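Local coordinates for DocCel5: Type I dockerin repeat domain from A. cellulolyticus family 5 endoglucanase WP_010249057 S51I, L52N mutant (Acetivibrio cellulolyticus, PDB 5NRM), which docks a cellulosomal family 5 endoglucanase onto the scaffold by binding, as a calcium-loaded type I dockerin, the sixth cohesin of scaffoldin B, at the calcium ion site and the interface of chains B and A. Coordinates in Å, arbitrary orientation; residue numbers count along the deposited sequence, not the author numbering. Chains: chain A, DocCel5: Type I dockerin repeat domain from A. cellulolyticus family 5 endoglucanase WP_010249057 S51I, L52N mutant; chain B, Endoglucanase.

Contact 1: the calcium ion site. Residues chain A 29-35. With CA (calcium ion), chain C.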
ATOM      1  N   ASP A  29      -5.244  -2.705  24.461  1.00 26.44           N
ATOM      2  CA  ASP A  29      -4.894  -4.093  24.412  1.00 26.48           C
ATOM      3  C   ASP A  29      -4.977  -4.506  22.941  1.00 22.67           C
ATOM      4  O   ASP A  29      -5.974  -4.218  22.306  1.00 24.27           O
ATOM      5  CB  ASP A  29      -5.976  -4.874  25.204  1.00 29.19           C
ATOM      6  CG  ASP A  29      -5.509  -6.246  25.661  1.00 32.69           C
ATOM      7  OD1 ASP A  29      -4.508  -6.809  25.149  1.00 33.32           O
ATOM      8  OD2 ASP A  29      -6.160  -6.790  26.597  1.00 38.62           O
ATOM      9  N   PHE A  30      -3.976  -5.204  22.442  1.00 20.27           N
ATOM     10  CA  PHE A  30      -4.080  -5.802  21.135  1.00 17.74           C
ATOM     11  C   PHE A  30      -4.869  -7.135  21.214  1.00 16.62           C
ATOM     12  O   PHE A  30      -4.847  -7.828  22.231  1.00 17.23           O
ATOM     13  CB  PHE A  30      -2.693  -6.115  20.570  1.00 17.49           C
ATOM     14  CG  PHE A  30      -1.848  -4.891  20.237  1.00 17.54           C
ATOM     15  CD1 PHE A  30      -2.351  -3.893  19.426  1.00 17.42           C
ATOM     16  CD2 PHE A  30      -0.560  -4.791  20.704  1.00 19.76           C
ATOM     17  CE1 PHE A  30      -1.557  -2.821  19.069  1.00 17.18           C
ATOM     18  CE2 PHE A  30       0.234  -3.731  20.354  1.00 19.52           C
ATOM     19  CZ  PHE A  30      -0.279  -2.738  19.546  1.00 18.57           C
ATOM     20  N   PRO A  31      -5.510  -7.517  20.092  1.00 15.45           N
ATOM     21  CA  PRO A  31      -6.113  -8.842  20.026  1.00 15.69           C
ATOM     22  C   PRO A  31      -5.146  -9.941  20.212  1.00 17.08           C
ATOM     23  O   PRO A  31      -5.522 -11.020  20.684  1.00 18.40           O
ATOM     24  CB  PRO A  31      -6.679  -8.918  18.630  1.00 14.32           C
ATOM     25  CG  PRO A  31      -6.909  -7.543  18.263  1.00 13.85           C
ATOM     26  CD  PRO A  31      -5.860  -6.689  18.924  1.00 14.59           C
ATOM     27  N   ALA A  32      -3.892  -9.739  19.829  1.00 17.27           N
ATOM     28  CA  ALA A  32      -2.901 -10.734  20.147  1.00 19.83           C
ATOM     29  C   ALA A  32      -2.896 -11.059  21.678  1.00 22.43           C
ATOM     30  O   ALA A  32      -3.067 -10.225  22.631  1.00 25.04           O
ATOM     31  CB  ALA A  32      -1.487 -10.345  19.652  1.00 19.64           C
ATOM     32  N   GLU A  33      -2.648 -12.322  21.853  1.00 26.76           N
ATOM     33  CA  GLU A  33      -2.573 -12.956  23.129  1.00 31.78           C
ATOM     34  C   GLU A  33      -1.469 -12.285  23.968  1.00 32.19           C
ATOM     35  O   GLU A  33      -1.632 -12.011  25.198  1.00 31.64           O
ATOM     36  CB  GLU A  33      -2.316 -14.470  22.899  1.00 38.32           C
ATOM     37  CG  GLU A  33      -3.359 -15.451  23.512  1.00 47.93           C
ATOM     38  CD  GLU A  33      -4.691 -15.587  22.714  1.00 53.54           C
ATOM     39  OE1 GLU A  33      -4.822 -16.472  21.771  1.00 54.42           O
ATOM     40  OE2 GLU A  33      -5.630 -14.799  23.075  1.00 59.15           O
ATOM     41  N   ASP A  34      -0.352 -12.000  23.305  1.00 28.91           N
ATOM     42  CA  ASP A  34       0.794 -11.362  23.963  1.00 29.93           C
ATOM     43  C   ASP A  34       1.133 -10.047  23.228  1.00 27.21           C
ATOM     44  O   ASP A  34       1.738 -10.075  22.179  1.00 28.00           O
ATOM     45  CB  ASP A  34       1.922 -12.356  23.868  1.00 33.15           C
ATOM     46  CG  ASP A  34       3.190 -11.892  24.541  1.00 35.37           C
ATOM     47  OD1 ASP A  34       3.301 -10.715  25.021  1.00 36.11           O
ATOM     48  OD2 ASP A  34       4.067 -12.775  24.655  1.00 43.19           O
ATOM     49  N   ASP A  35       0.697  -8.909  23.773  1.00 26.70           N
ATOM     50  CA  ASP A  35       0.873  -7.626  23.109  1.00 25.13           C
ATOM     51  C   ASP A  35       2.375  -7.417  22.908  1.00 26.48           C
ATOM     52  O   ASP A  35       2.788  -6.868  21.861  1.00 23.68           O
ATOM     53  CB  ASP A  35       0.301  -6.448  23.924  1.00 25.74           C
ATOM     54  CG  ASP A  35      -1.234  -6.436  24.003  1.00 25.19           C
ATOM     55  OD1 ASP A  35      -1.880  -7.348  23.571  1.00 23.71           O
ATOM     56  OD2 ASP A  35      -1.785  -5.442  24.472  1.00 27.57           O
TER
HETATM   57 CA    CA C 103      -3.705  -8.549  24.003  0.80 20.69          CA
HETATM   58  O   HOH W   1      -5.551 -10.063  24.424  1.00 28.71           O
HETATM   59  O   HOH W   2      -2.735  -8.946  26.074  1.00 37.80           O
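Between the two calcium-binding repeats of the dockerin, a short connecting segment wraps around a further calcium ion and illustrates how seven consecutive residues can supply most of a metal shell. Two carboxylates from the ends of the segment and two main-chain carbonyls from its middle converge on the ion, and two waters join them in a nearly octahedral set. A:Asp29 opens the turn. Its CG lies anti to the backbone N (chi1 -160°), which swings the carboxylate forward so that OD1 binds the calcium at 2.2 Å. The chain then curls round the ion: the carbonyl O of A:Phe30 coordinates it at 2.2 Å, A:Pro31 carries the backbone round the bend, and the carbonyl O of A:Ala32 binds at 2.3 Å, opposite A:Asp29 OD1. After passing over A:Glu33, whose side chain is poorly ordered, and A:Asp34, the backbone returns at A:Asp35, the first residue of helix 35-39. There CG sits beside the backbone N (chi1 -70°), bringing OD1 to 2.2 Å from the calcium, across from water 1. Water 2 faces the A:Phe30 carbonyl, so each axis of the octahedron joins unlike partners. Both aspartates use one oxygen on the metal. The neighbouring carboxylates may well be held ionised by the cation, although protonation itself is not seen. The ion is partly occupied, consistent with a site that need not always be filled. The second oxygen of A:Asp35 ties the two ends of the turn together: the A:Phe30 N-H reaches OD2 from above the carboxylate plane, at an N to OD2 distance of 3.0 Å.

Contact 2: the interface of chains B and A. Residues chain B 79, 81-83, 126; chain A 17, 20-21, 24, 52.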
ATOM      1  N   LEU B  79      -2.022   4.960   5.642  1.00  8.64           N
ATOM      2  CA  LEU B  79      -2.781   4.968   6.871  1.00  9.06           C
ATOM      3  C   LEU B  79      -3.213   6.371   7.192  1.00 10.13           C
ATOM      4  O   LEU B  79      -2.398   7.310   7.069  1.00 10.21           O
ATOM      5  CB  LEU B  79      -1.823   4.462   7.995  1.00  9.80           C
ATOM      6  CG  LEU B  79      -2.435   4.442   9.420  1.00 10.59           C
ATOM      7  CD1 LEU B  79      -3.588   3.434   9.553  1.00 10.70           C
ATOM      8  CD2 LEU B  79      -1.386   4.204  10.473  1.00 11.08           C
ATOM      9  N   TYR B  81      -3.060   8.620   9.676  1.00 10.78           N
ATOM     10  CA  TYR B  81      -2.294   8.682  10.938  1.00 11.44           C
ATOM     11  C   TYR B  81      -3.146   9.337  12.027  1.00 12.44           C
ATOM     12  O   TYR B  81      -2.843   9.086  13.199  1.00 13.10           O
ATOM     13  CB  TYR B  81      -1.020   9.511  10.774  1.00 11.53           C
ATOM     14  CG  TYR B  81       0.186   8.713  10.328  1.00 11.01           C
ATOM     15  CD1 TYR B  81       0.098   7.764   9.303  1.00 10.88           C
ATOM     16  CD2 TYR B  81       1.394   8.865  10.933  1.00 11.79           C
ATOM     17  CE1 TYR B  81       1.206   7.061   8.882  1.00 10.75           C
ATOM     18  CE2 TYR B  81       2.520   8.182  10.485  1.00 11.96           C
ATOM     19  CZ  TYR B  81       2.419   7.268   9.481  1.00 11.45           C
ATOM     20  OH  TYR B  81       3.482   6.533   8.988  1.00 13.50           O
ATOM     21  N   THR B  82      -4.180  10.117  11.701  1.00 13.07           N
ATOM     22  CA  THR B  82      -5.022  10.652  12.742  1.00 14.89           C
ATOM     23  C   THR B  82      -5.932   9.592  13.389  1.00 15.50           C
ATOM     24  O   THR B  82      -6.518   9.839  14.458  1.00 16.95           O
ATOM     25  CB  THR B  82      -5.922  11.828  12.306  1.00 15.72           C
ATOM     26  OG1 THR B  82      -7.019  11.380  11.523  1.00 15.68           O
ATOM     27  CG2 THR B  82      -5.102  12.899  11.554  1.00 16.05           C
ATOM     28  N   MET B  83      -6.189   8.529  12.658  1.00 15.22           N
ATOM     29  CA  MET B  83      -7.148   7.466  13.054  1.00 17.63           C
ATOM     30  C   MET B  83      -8.478   8.102  13.455  1.00 18.25           C
ATOM     31  O   MET B  83      -9.109   7.686  14.451  1.00 19.43           O
ATOM     32  CB  MET B  83      -6.564   6.569  14.151  1.00 19.86           C
ATOM     33  CG  MET B  83      -5.303   5.807  13.736  1.00 22.85           C
ATOM     34  SD  MET B  83      -5.759   4.472  12.616  1.00 29.46           S
ATOM     35  CE  MET B  83      -6.833   3.466  13.536  1.00 30.57           C
ATOM     36  N   LEU B 126     -11.623  -0.111  10.922  1.00 12.70           N
ATOM     37  CA  LEU B 126     -10.563  -1.082  10.770  1.00 13.22           C
ATOM     38  C   LEU B 126     -11.075  -2.455  10.431  1.00 13.78           C
ATOM     39  O   LEU B 126     -10.455  -3.498  10.771  1.00 15.72           O
ATOM     40  CB  LEU B 126      -9.645  -1.092  11.976  1.00 14.12           C
ATOM     41  CG  LEU B 126      -8.986   0.253  12.259  1.00 14.73           C
ATOM     42  CD1 LEU B 126      -8.021   0.118  13.452  1.00 16.54           C
ATOM     43  CD2 LEU B 126      -8.296   0.830  11.031  1.00 14.51           C
TER
ATOM     44  N   ALA A  17      -2.367   0.039  11.668  1.00  9.93           N
ATOM     45  CA  ALA A  17      -3.402   0.867  12.246  1.00 10.86           C
ATOM     46  C   ALA A  17      -3.684   0.633  13.738  1.00 11.56           C
ATOM     47  O   ALA A  17      -3.854   1.581  14.548  1.00 12.95           O
ATOM     48  CB  ALA A  17      -4.672   0.744  11.444  1.00 10.63           C
ATOM     49  N   ARG A  20      -1.070   2.134  15.604  1.00 15.53           N
ATOM     50  CA  ARG A  20      -1.251   3.610  15.680  1.00 16.78           C
ATOM     51  C   ARG A  20      -2.261   3.942  16.760  1.00 17.74           C
ATOM     52  O   ARG A  20      -2.022   4.824  17.599  1.00 19.21           O
ATOM     53  CB  ARG A  20      -1.739   4.164  14.326  1.00 16.93           C
ATOM     54  CG  ARG A  20      -1.830   5.680  14.260  1.00 18.52           C
ATOM     55  CD  ARG A  20      -0.450   6.353  14.274  1.00 20.21           C
ATOM     56  NE  ARG A  20      -0.594   7.807  14.208  1.00 21.99           N
ATOM     57  CZ  ARG A  20       0.370   8.676  14.484  1.00 25.34           C
ATOM     58  NH1 ARG A  20       1.597   8.246  14.693  1.00 26.19           N
ATOM     59  NH2 ARG A  20       0.123   9.977  14.466  1.00 26.90           N
ATOM     60  N   ASN A  21      -3.356   3.190  16.810  1.00 17.12           N
ATOM     61  CA  ASN A  21      -4.332   3.454  17.850  1.00 19.86           C
ATOM     62  C   ASN A  21      -3.780   3.228  19.224  1.00 20.65           C
ATOM     63  O   ASN A  21      -4.141   3.970  20.152  1.00 21.74           O
ATOM     64  CB  ASN A  21      -5.570   2.627  17.686  1.00 20.07           C
ATOM     65  CG  ASN A  21      -6.558   3.259  16.774  1.00 22.18           C
ATOM     66  OD1 ASN A  21      -7.387   2.563  16.168  1.00 26.02           O
ATOM     67  ND2 ASN A  21      -6.515   4.567  16.675  1.00 23.73           N
ATOM     68  N   LEU A  24      -1.561   6.224  20.066  1.00 26.00           N
ATOM     69  CA  LEU A  24      -2.368   7.381  20.250  1.00 27.76           C
ATOM     70  C   LEU A  24      -3.110   7.328  21.586  1.00 29.00           C
ATOM     71  O   LEU A  24      -3.776   8.278  21.967  1.00 30.93           O
ATOM     72  CB  LEU A  24      -3.340   7.578  19.096  1.00 26.74           C
ATOM     73  CG  LEU A  24      -2.764   7.880  17.694  1.00 26.54           C
ATOM     74  CD1 LEU A  24      -3.973   8.004  16.770  1.00 26.37           C
ATOM     75  CD2 LEU A  24      -1.847   9.066  17.605  1.00 29.14           C
ATOM     76  N   PHE A  52       6.282   1.303  15.643  1.00 20.88           N
ATOM     77  CA  PHE A  52       5.414   1.722  14.516  1.00 19.17           C
ATOM     78  C   PHE A  52       6.262   2.100  13.298  1.00 19.65           C
ATOM     79  O   PHE A  52       5.991   1.630  12.185  1.00 18.14           O
ATOM     80  CB  PHE A  52       4.568   2.916  15.003  1.00 20.20           C
ATOM     81  CG  PHE A  52       3.699   3.568  13.980  1.00 19.44           C
ATOM     82  CD1 PHE A  52       2.492   3.015  13.620  1.00 17.78           C
ATOM     83  CD2 PHE A  52       4.088   4.767  13.393  1.00 20.84           C
ATOM     84  CE1 PHE A  52       1.683   3.645  12.652  1.00 17.68           C
ATOM     85  CE2 PHE A  52       3.289   5.379  12.438  1.00 20.91           C
ATOM     86  CZ  PHE A  52       2.069   4.847  12.099  1.00 18.92           C
TER
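Two side chains with CG anti to the backbone N, A:Arg20 (chi1 -175°) and A:Phe52 (chi1 175°), reach from helices 13-23 and 49-59 towards the same cohesin tyrosine, B:Tyr81. This dockerin–cohesin interface shows how one polar clamp can be set into an apolar surface. A bend at chi2 turns the A:Arg20 chain along the cohesin, and its NE donates a nearly straight hydrogen bond to the B:Tyr81 carbonyl O at 2.8 Å, using a lone pair in the carbonyl plane. The acceptor also lies at the edge of the guanidinium, while NH2 adds a weak bond to the same oxygen. The guanidinium is sandwiched: B:Tyr81 CD2 stands over the centre of one face, and A:Leu24 CD2, from its own chain, covers the rim of the other, which should help fix its rotation. A:Phe52 points its CE2–CZ edge at one face of the tyrosine ring, the planes 78° apart and the centroids separated by 5.1 Å.

Next to this pair, B:Leu79 divides its methyls. CD2 meets A:Phe52 CE1 tip to tip at 3.8 Å, whereas CD1 packs tightly on A:Ala17 CB at 3.5 Å. B:Met83, bent at chi2 and chi3, crosses A:Asn21 obliquely and lays CG against A:Arg20 CG at 3.5 Å. B:Leu126 CD2 closes on the A:Ala17 CB methyl at 3.6 Å.

About 16 Å separates the C-alpha centres of contact 1 and contact 2, and they have no residue in common. Contact 2 draws on helices 13-23 and 49-59, whereas contact 1 lies in the segment that connects them and runs into helix 35-39. The calcium of contact 1 therefore does not touch the cohesin; it more plausibly steadies the connection between the two repeats, and with it the relative placement of the helices that present A:Arg20 and A:Phe52. Any effect of this ion on cohesin binding would thus be indirect, through the dockerin fold, and the structure alone does not show its size.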